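Local atomic coordinates of ABC transporter sugar binding protein (Xanthomonas axonopodis pv. citri, PDB entry 3UOR), a protein that probably binds maltose or a related sugar as the periplasmic binding component of an ABC transporter in a plant-pathogenic bacterium. Residues A[45-50]-A[327-332]; A[84-89]-A[319-324]; A[108-113]-A[133-138]. One frame throughout, in Å; residues are numbered along the deposited sequence.

Contact 1. Residues A[45-50]-A[327-332]; sequences AELVAD and PQVQAR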
loop_
_atom_site.group_PDB
_atom_site.type_symbol
_atom_site.label_atom_id
_atom_site.label_comp_id
_atom_site.label_asym_id
_atom_site.label_seq_id
_atom_site.Cartn_x
_atom_site.Cartn_y
_atom_site.Cartn_z
ATOM N N ALA A 45 13.423 -8.673 -13.955
ATOM C CA ALA A 45 14.574 -9.087 -14.762
ATOM C C ALA A 45 14.127 -9.950 -15.946
ATOM O O ALA A 45 14.719 -9.880 -17.022
ATOM C CB ALA A 45 15.610 -9.822 -13.915
ATOM N N GLU A 46 13.079 -10.752 -15.763
ATOM C CA GLU A 46 12.561 -11.558 -16.875
ATOM C C GLU A 46 11.994 -10.629 -17.929
ATOM O O GLU A 46 12.207 -10.810 -19.131
ATOM C CB GLU A 46 11.439 -12.472 -16.420
ATOM C CG GLU A 46 11.838 -13.507 -15.416
ATOM C CD GLU A 46 10.649 -14.332 -14.989
ATOM O OE1 GLU A 46 10.509 -14.553 -13.773
ATOM O OE2 GLU A 46 9.847 -14.732 -15.866
ATOM N N LEU A 47 11.253 -9.634 -17.454
ATOM C CA LEU A 47 10.584 -8.687 -18.323
ATOM C C LEU A 47 11.583 -7.883 -19.134
ATOM O O LEU A 47 11.331 -7.598 -20.296
ATOM C CB LEU A 47 9.676 -7.754 -17.516
ATOM C CG LEU A 47 8.320 -8.311 -17.069
ATOM C CD1 LEU A 47 8.458 -9.684 -16.486
ATOM C CD2 LEU A 47 7.699 -7.381 -16.060
ATOM N N VAL A 48 12.713 -7.506 -18.537
ATOM C CA VAL A 48 13.653 -6.657 -19.269
ATOM C C VAL A 48 14.270 -7.439 -20.426
ATOM O O VAL A 48 14.673 -6.855 -21.435
ATOM C CB VAL A 48 14.757 -6.015 -18.381
ATOM C CG1 VAL A 48 14.157 -5.410 -17.151
ATOM C CG2 VAL A 48 15.818 -7.029 -18.000
ATOM N N ALA A 49 14.322 -8.762 -20.284
ATOM C CA ALA A 49 14.804 -9.615 -21.362
ATOM C C ALA A 49 14.067 -9.277 -22.653
ATOM O O ALA A 49 14.689 -9.072 -23.694
ATOM C CB ALA A 49 14.637 -11.091 -21.005
ATOM N N ASP A 50 12.740 -9.195 -22.583
ATOM C CA ASP A 50 11.952 -8.839 -23.763
ATOM C C ASP A 50 12.116 -7.370 -24.158
ATOM O O ASP A 50 11.909 -7.014 -25.313
ATOM C CB ASP A 50 10.478 -9.170 -23.545
ATOM C CG ASP A 50 9.590 -8.631 -24.645
ATOM O OD1 ASP A 50 9.026 -7.536 -24.472
ATOM O OD2 ASP A 50 9.438 -9.305 -25.678
ATOM N N PRO A 327 0.479 -1.366 -20.739
ATOM C CA PRO A 327 -0.551 -2.234 -20.164
ATOM C C PRO A 327 -0.251 -3.727 -20.256
ATOM O O PRO A 327 -0.506 -4.461 -19.295
ATOM C CB PRO A 327 -1.790 -1.851 -20.963
ATOM C CG PRO A 327 -1.611 -0.378 -21.160
ATOM C CD PRO A 327 -0.112 -0.171 -21.370
ATOM N N GLN A 328 0.302 -4.177 -21.374
ATOM C CA GLN A 328 0.546 -5.609 -21.552
ATOM C C GLN A 328 1.729 -6.100 -20.726
ATOM O O GLN A 328 1.743 -7.229 -20.240
ATOM C CB GLN A 328 0.722 -5.947 -23.036
ATOM C CG GLN A 328 -0.531 -5.627 -23.830
ATOM C CD GLN A 328 -0.481 -6.130 -25.254
ATOM O OE1 GLN A 328 0.455 -6.831 -25.653
ATOM N NE2 GLN A 328 -1.497 -5.774 -26.035
ATOM N N VAL A 329 2.715 -5.237 -20.544
ATOM C CA VAL A 329 3.828 -5.582 -19.682
ATOM C C VAL A 329 3.355 -5.653 -18.218
ATOM O O VAL A 329 3.742 -6.550 -17.465
ATOM C CB VAL A 329 4.953 -4.591 -19.859
ATOM C CG1 VAL A 329 6.083 -4.891 -18.891
ATOM C CG2 VAL A 329 5.443 -4.663 -21.293
ATOM N N GLN A 330 2.474 -4.734 -17.843
ATOM C CA GLN A 330 1.961 -4.676 -16.487
ATOM C C GLN A 330 1.078 -5.898 -16.172
ATOM O O GLN A 330 1.146 -6.456 -15.071
ATOM C CB GLN A 330 1.192 -3.369 -16.266
ATOM C CG GLN A 330 2.028 -2.095 -16.426
ATOM C CD GLN A 330 1.325 -0.862 -15.849
ATOM O OE1 GLN A 330 0.096 -0.800 -15.797
ATOM N NE2 GLN A 330 2.099 0.102 -15.402
ATOM N N ALA A 331 0.247 -6.292 -17.136
ATOM C CA ALA A 331 -0.554 -7.515 -17.026
ATOM C C ALA A 331 0.341 -8.729 -16.779
ATOM O O ALA A 331 0.023 -9.604 -15.975
ATOM C CB ALA A 331 -1.388 -7.729 -18.299
ATOM N N ARG A 332 1.462 -8.780 -17.480
ATOM C CA ARG A 332 2.388 -9.899 -17.369
ATOM C C ARG A 332 2.962 -9.910 -15.956
ATOM O O ARG A 332 3.058 -10.956 -15.302
ATOM C CB ARG A 332 3.502 -9.714 -18.396
ATOM C CG ARG A 332 4.068 -10.965 -19.012
ATOM C CD ARG A 332 5.036 -10.604 -20.155
ATOM N NE ARG A 332 4.351 -10.427 -21.443
ATOM C CZ ARG A 332 4.593 -9.446 -22.321
ATOM N NH1 ARG A 332 5.513 -8.506 -22.073
ATOM N NH2 ARG A 332 3.901 -9.405 -23.457
#
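Leu47 and Val329 form the apolar part of this meeting of helices 39-52 and 327-337. Leu47 CD2 lies 4.1 Å from Val329 CG1, the two side chains crossing obliquely. The first side-chain bond of Leu47 is directed at the other helix, whereas that of Val329 is not. The valine still makes contact because its CG1 stands anti to the backbone N (chi1 176°), which carries this methyl out toward the leucine branch. Both residues are buried, and Val329 also rests on Tyr323 and Leu324 of helix 314-324.

The charged part is looser and nearer to solvent. Asp50 OD1 is 4.4 Å from Arg332 NH1, too far for a salt bridge. Asp50 lies off the plane of the guanidinium, so the attraction is between charges and not directed. Gln328 O, one turn back on the same helix as Arg332, sits 4.2 Å above that plane, over its centre.

Asp50 OD1 has its main partner in Tyr323 OH, to which it is hydrogen-bonded.

The chemistry implies a small apolar patch as the direct contact between two helices of one lobe, with a diffuse charge term probably added at its edge, while Tyr323, which also packs on Arg332, bridges the pair.

Contact 2. Residues A[84-89]-A[319-324]; sequences PDVCQL and KLIEYL
Glu322 OE2, hydrogen-bonded to Ser113 OG and weakly to Trp318 NE1, ties down helix 314-324, which on another side brings Leu320 and Ile321 onto Val86 of strand 86-90. Polar bonds hold the other partner too: Asp85 OD1 accepts from Arg33 N, and Asp85 OD2 is bonded to Ser311 OG, consistent with holding the turn before the strand.

The contact itself is wholly apolar and buried. Val86 CG1, anti to the backbone N (chi1 178°), lies 4.0 Å from Ile321 CG1. The outer part of the isoleucine branch, CG1 and CD1 together, rests against this methyl, with the methylene slightly nearer. Leu320 CD2 meets both valine methyls about equally, coming to 4.3 Å from Val86 CG2. In all three residues the first side-chain bond is directed across the interface.

Strand 86-90 runs between strand 30-36, to which it is parallel, and the antiparallel strand 303-307. Helix 314-324 covers this mixed sheet, a packing consistent with an alpha/beta lobe of a periplasmic binding protein, with Leu320 also set on Phe34 of the first neighbour and Ile321 on Leu305 and Ile307 of the second.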
loop_
_atom_site.group_PDB
_atom_site.type_symbol
_atom_site.label_atom_id
_atom_site.label_comp_id
_atom_site.label_asym_id
_atom_site.label_seq_id
_atom_site.Cartn_x
_atom_site.Cartn_y
_atom_site.Cartn_z
ATOM N N PRO A 84 22.136 4.342 -9.279
ATOM C CA PRO A 84 21.801 3.735 -10.568
ATOM C C PRO A 84 21.048 4.743 -11.421
ATOM O O PRO A 84 20.743 5.833 -10.944
ATOM C CB PRO A 84 20.882 2.587 -10.172
ATOM C CG PRO A 84 20.230 3.067 -8.915
ATOM C CD PRO A 84 21.254 3.881 -8.194
ATOM N N ASP A 85 20.752 4.387 -12.665
ATOM C CA ASP A 85 19.975 5.259 -13.541
ATOM C C ASP A 85 18.503 5.170 -13.211
ATOM O O ASP A 85 17.836 6.184 -13.009
ATOM C CB ASP A 85 20.184 4.860 -14.998
ATOM C CG ASP A 85 21.652 4.792 -15.368
ATOM O OD1 ASP A 85 22.163 3.674 -15.604
ATOM O OD2 ASP A 85 22.294 5.857 -15.384
ATOM N N VAL A 86 17.997 3.946 -13.168
ATOM C CA VAL A 86 16.604 3.724 -12.840
ATOM C C VAL A 86 16.502 2.965 -11.518
ATOM O O VAL A 86 17.344 2.120 -11.197
ATOM C CB VAL A 86 15.890 2.985 -13.972
ATOM C CG1 VAL A 86 14.429 2.711 -13.604
ATOM C CG2 VAL A 86 15.987 3.806 -15.246
ATOM N N CYS A 87 15.484 3.288 -10.735
ATOM C CA CYS A 87 15.359 2.682 -9.422
ATOM C C CYS A 87 13.905 2.520 -9.006
ATOM O O CYS A 87 13.080 3.426 -9.183
ATOM C CB CYS A 87 16.107 3.521 -8.385
ATOM S SG CYS A 87 16.258 2.740 -6.763
ATOM N N GLN A 88 13.606 1.358 -8.441
ATOM C CA GLN A 88 12.327 1.112 -7.792
ATOM C C GLN A 88 12.357 1.785 -6.417
ATOM O O GLN A 88 13.277 1.552 -5.627
ATOM C CB GLN A 88 12.124 -0.392 -7.609
ATOM C CG GLN A 88 10.935 -0.736 -6.747
ATOM C CD GLN A 88 10.877 -2.194 -6.360
ATOM O OE1 GLN A 88 11.723 -2.992 -6.757
ATOM N NE2 GLN A 88 9.862 -2.554 -5.571
ATOM N N LEU A 89 11.366 2.623 -6.133
ATOM C CA LEU A 89 11.301 3.320 -4.845
ATOM C C LEU A 89 9.938 3.108 -4.214
ATOM O O LEU A 89 8.909 3.438 -4.816
ATOM C CB LEU A 89 11.529 4.824 -5.030
ATOM C CG LEU A 89 12.606 5.515 -4.201
ATOM C CD1 LEU A 89 13.917 4.771 -4.290
ATOM C CD2 LEU A 89 12.781 6.936 -4.664
ATOM N N LYS A 319 12.901 5.249 -21.471
ATOM C CA LYS A 319 12.302 4.210 -22.321
ATOM C C LYS A 319 12.027 2.940 -21.525
ATOM O O LYS A 319 11.011 2.278 -21.726
ATOM C CB LYS A 319 13.195 3.882 -23.528
ATOM C CG LYS A 319 13.264 4.983 -24.587
ATOM C CD LYS A 319 14.228 4.584 -25.701
ATOM C CE LYS A 319 14.316 5.629 -26.816
ATOM N NZ LYS A 319 13.231 5.459 -27.823
ATOM N N LEU A 320 12.941 2.591 -20.628
ATOM C CA LEU A 320 12.736 1.423 -19.790
ATOM C C LEU A 320 11.493 1.601 -18.910
ATOM O O LEU A 320 10.708 0.667 -18.726
ATOM C CB LEU A 320 13.970 1.149 -18.932
ATOM C CG LEU A 320 13.738 0.163 -17.801
ATOM C CD1 LEU A 320 13.296 -1.177 -18.336
ATOM C CD2 LEU A 320 14.995 0.021 -16.969
ATOM N N ILE A 321 11.298 2.804 -18.386
ATOM C CA ILE A 321 10.189 3.036 -17.464
ATOM C C ILE A 321 8.875 3.008 -18.220
ATOM O O ILE A 321 7.860 2.485 -17.738
ATOM C CB ILE A 321 10.320 4.371 -16.723
ATOM C CG1 ILE A 321 11.425 4.289 -15.666
ATOM C CG2 ILE A 321 9.024 4.711 -16.026
ATOM C CD1 ILE A 321 11.576 5.560 -14.876
ATOM N N GLU A 322 8.921 3.556 -19.424
ATOM C CA GLU A 322 7.779 3.595 -20.307
ATOM C C GLU A 322 7.368 2.183 -20.669
ATOM O O GLU A 322 6.184 1.866 -20.657
ATOM C CB GLU A 322 8.133 4.373 -21.570
ATOM C CG GLU A 322 6.929 4.780 -22.374
ATOM C CD GLU A 322 7.314 5.564 -23.614
ATOM O OE1 GLU A 322 7.897 4.960 -24.536
ATOM O OE2 GLU A 322 7.031 6.773 -23.666
ATOM N N TYR A 323 8.350 1.338 -20.982
ATOM C CA TYR A 323 8.096 -0.072 -21.290
ATOM C C TYR A 323 7.362 -0.740 -20.127
ATOM O O TYR A 323 6.365 -1.438 -20.327
ATOM C CB TYR A 323 9.410 -0.806 -21.579
ATOM C CG TYR A 323 9.274 -2.309 -21.728
ATOM C CD1 TYR A 323 8.922 -2.884 -22.943
ATOM C CD2 TYR A 323 9.509 -3.151 -20.652
ATOM C CE1 TYR A 323 8.799 -4.262 -23.072
ATOM C CE2 TYR A 323 9.383 -4.524 -20.764
ATOM C CZ TYR A 323 9.029 -5.075 -21.970
ATOM O OH TYR A 323 8.909 -6.445 -22.060
ATOM N N LEU A 324 7.848 -0.504 -18.910
ATOM C CA LEU A 324 7.245 -1.097 -17.724
ATOM C C LEU A 324 5.901 -0.454 -17.425
ATOM O O LEU A 324 5.159 -0.942 -16.578
ATOM C CB LEU A 324 8.174 -0.974 -16.521
ATOM C CG LEU A 324 9.427 -1.837 -16.622
ATOM C CD1 LEU A 324 10.332 -1.590 -15.426
ATOM C CD2 LEU A 324 9.040 -3.307 -16.724
#

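Contact 3. Residues A[108-113]-A[133-138]; sequences PYVARS and GTLYGV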
loop_
_atom_site.group_PDB
_atom_site.type_symbol
_atom_site.label_atom_id
_atom_site.label_comp_id
_atom_site.label_asym_id
_atom_site.label_seq_id
_atom_site.Cartn_x
_atom_site.Cartn_y
_atom_site.Cartn_z
ATOM N N PRO A 108 8.145 16.398 -17.679
ATOM C CA PRO A 108 8.572 16.593 -19.071
ATOM C C PRO A 108 8.595 15.295 -19.893
ATOM O O PRO A 108 8.313 15.326 -21.091
ATOM C CB PRO A 108 9.987 17.168 -18.928
ATOM C CG PRO A 108 9.984 17.818 -17.591
ATOM C CD PRO A 108 9.122 16.942 -16.723
ATOM N N TYR A 109 8.921 14.171 -19.264
ATOM C CA TYR A 109 8.920 12.893 -19.971
ATOM C C TYR A 109 7.496 12.391 -20.145
ATOM O O TYR A 109 7.137 11.847 -21.183
ATOM C CB TYR A 109 9.769 11.853 -19.233
ATOM C CG TYR A 109 11.230 12.226 -19.128
ATOM C CD1 TYR A 109 12.136 11.855 -20.115
ATOM C CD2 TYR A 109 11.704 12.960 -18.046
ATOM C CE1 TYR A 109 13.483 12.210 -20.026
ATOM C CE2 TYR A 109 13.050 13.314 -17.944
ATOM C CZ TYR A 109 13.928 12.933 -18.939
ATOM O OH TYR A 109 15.256 13.281 -18.841
ATOM N N VAL A 110 6.673 12.572 -19.121
ATOM C CA VAL A 110 5.313 12.057 -19.181
ATOM C C VAL A 110 4.564 12.799 -20.290
ATOM O O VAL A 110 3.789 12.211 -21.043
ATOM C CB VAL A 110 4.575 12.224 -17.829
ATOM C CG1 VAL A 110 3.093 11.953 -18.014
ATOM C CG2 VAL A 110 5.184 11.289 -16.759
ATOM N N ALA A 111 4.824 14.098 -20.389
ATOM C CA ALA A 111 4.135 14.952 -21.343
ATOM C C ALA A 111 4.451 14.568 -22.785
ATOM O O ALA A 111 3.625 14.762 -23.676
ATOM C CB ALA A 111 4.493 16.430 -21.095
ATOM N N ARG A 112 5.646 14.033 -23.011
ATOM C CA ARG A 112 6.058 13.635 -24.352
ATOM C C ARG A 112 5.823 12.158 -24.604
ATOM O O ARG A 112 6.244 11.633 -25.630
ATOM C CB ARG A 112 7.528 13.960 -24.551
ATOM C CG ARG A 112 7.809 15.465 -24.396
ATOM C CD ARG A 112 9.250 15.816 -24.713
ATOM N NE ARG A 112 9.444 17.241 -25.029
ATOM C CZ ARG A 112 10.637 17.843 -25.028
ATOM N NH1 ARG A 112 11.733 17.155 -24.711
ATOM N NH2 ARG A 112 10.742 19.136 -25.331
ATOM N N SER A 113 5.175 11.473 -23.662
ATOM C CA SER A 113 4.984 10.035 -23.799
ATOM C C SER A 113 3.547 9.710 -24.138
ATOM O O SER A 113 2.620 10.108 -23.419
ATOM C CB SER A 113 5.379 9.296 -22.518
ATOM O OG SER A 113 4.962 7.940 -22.587
ATOM N N GLY A 133 3.755 19.557 -5.639
ATOM C CA GLY A 133 3.258 19.900 -6.957
ATOM C C GLY A 133 4.158 19.490 -8.110
ATOM O O GLY A 133 3.849 19.764 -9.275
ATOM N N THR A 134 5.270 18.830 -7.802
ATOM C CA THR A 134 6.197 18.394 -8.845
ATOM C C THR A 134 6.248 16.867 -8.946
ATOM O O THR A 134 6.382 16.187 -7.940
ATOM C CB THR A 134 7.620 18.965 -8.609
ATOM O OG1 THR A 134 7.569 20.397 -8.643
ATOM C CG2 THR A 134 8.581 18.489 -9.692
ATOM N N LEU A 135 6.142 16.334 -10.162
ATOM C CA LEU A 135 6.133 14.889 -10.359
ATOM C C LEU A 135 7.547 14.328 -10.309
ATOM O O LEU A 135 8.413 14.734 -11.091
ATOM C CB LEU A 135 5.478 14.529 -11.704
ATOM C CG LEU A 135 5.234 13.038 -11.950
ATOM C CD1 LEU A 135 4.142 12.532 -11.040
ATOM C CD2 LEU A 135 4.882 12.729 -13.414
ATOM N N TYR A 136 7.781 13.372 -9.415
ATOM C CA TYR A 136 9.133 12.805 -9.270
ATOM C C TYR A 136 9.248 11.313 -9.535
ATOM O O TYR A 136 10.304 10.728 -9.339
ATOM C CB TYR A 136 9.684 13.101 -7.877
ATOM C CG TYR A 136 10.122 14.536 -7.708
ATOM C CD1 TYR A 136 11.277 15.000 -8.317
ATOM C CD2 TYR A 136 9.387 15.421 -6.937
ATOM C CE1 TYR A 136 11.696 16.320 -8.162
ATOM C CE2 TYR A 136 9.793 16.739 -6.774
ATOM C CZ TYR A 136 10.947 17.182 -7.389
ATOM O OH TYR A 136 11.342 18.492 -7.236
ATOM N N GLY A 137 8.163 10.678 -9.943
ATOM C CA GLY A 137 8.222 9.266 -10.263
ATOM C C GLY A 137 7.049 8.877 -11.147
ATOM O O GLY A 137 6.174 9.697 -11.445
ATOM N N VAL A 138 7.016 7.612 -11.551
ATOM C CA VAL A 138 5.837 7.055 -12.210
ATOM C C VAL A 138 5.429 5.822 -11.418
ATOM O O VAL A 138 6.280 4.992 -11.093
ATOM C CB VAL A 138 6.141 6.669 -13.691
ATOM C CG1 VAL A 138 4.930 6.002 -14.335
ATOM C CG2 VAL A 138 6.565 7.895 -14.483
#
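Val110 presents one methyl, CG2, to two side chains of the segment 133-138. Leu135 CD2 lies 3.7 Å from it, the closer of the two touches, and Val138 CG2 lies 4.3 Å away. Val110 and Leu135 meet at about a right angle, so the contact is one branch end against another and not a side-by-side overlap. The valine sends CG2 out beside its backbone N while CG1 stands anti to that N (chi1 168°). In Leu135 it is CG that stands anti to the backbone N (chi1 -172°), extending the branch so that CD2 reaches the valine methyl.

Backbone shape lets both strand residues serve the same methyl. Tyr136 departs from extended geometry, with psi of only 4°, and this kink allows Leu135 and Val138, three residues apart, to face the helix together.

Further out, Trp126 of helix 123-127 packs on both Val110 and Leu135, and Pro118 also touches Val110. Trp318 of helix 314-324 lies against Val138, while its ring meets that of Tyr109. Just beyond Val110, Ser113 N donates to Val110 O at 3.1 Å, and Ser113 OG accepts from Val116 N.

Backbone bonds join Leu135 to Met106 and Val138 to Leu305, the latter on strand 303-307. A short helix packed beside the broken start of strand 134-150, which pairs into the central sheet, is consistent with the alpha/beta lobe of a periplasmic binding protein.

Overall arrangement
The three contacts lie close together around helix 314-324 and the sheet it covers. Contacts 2 and 3 are buried and purely apolar, and both reach the same mixed sheet; contact 1 joins two helices nearer the surface and alone adds opposite charges to its apolar pair. Helix 314-324, part of contact 2, also borders contacts 1 and 3, and its polar groups reach both neighbours. On the side of contact 3 there is apolar packing as well, with Ile321 CG2 on Val138 CB at 4.2 Å. Contacts 1 and 3 do not touch, their centres lying about 21 Å apart, and contact 2 links them.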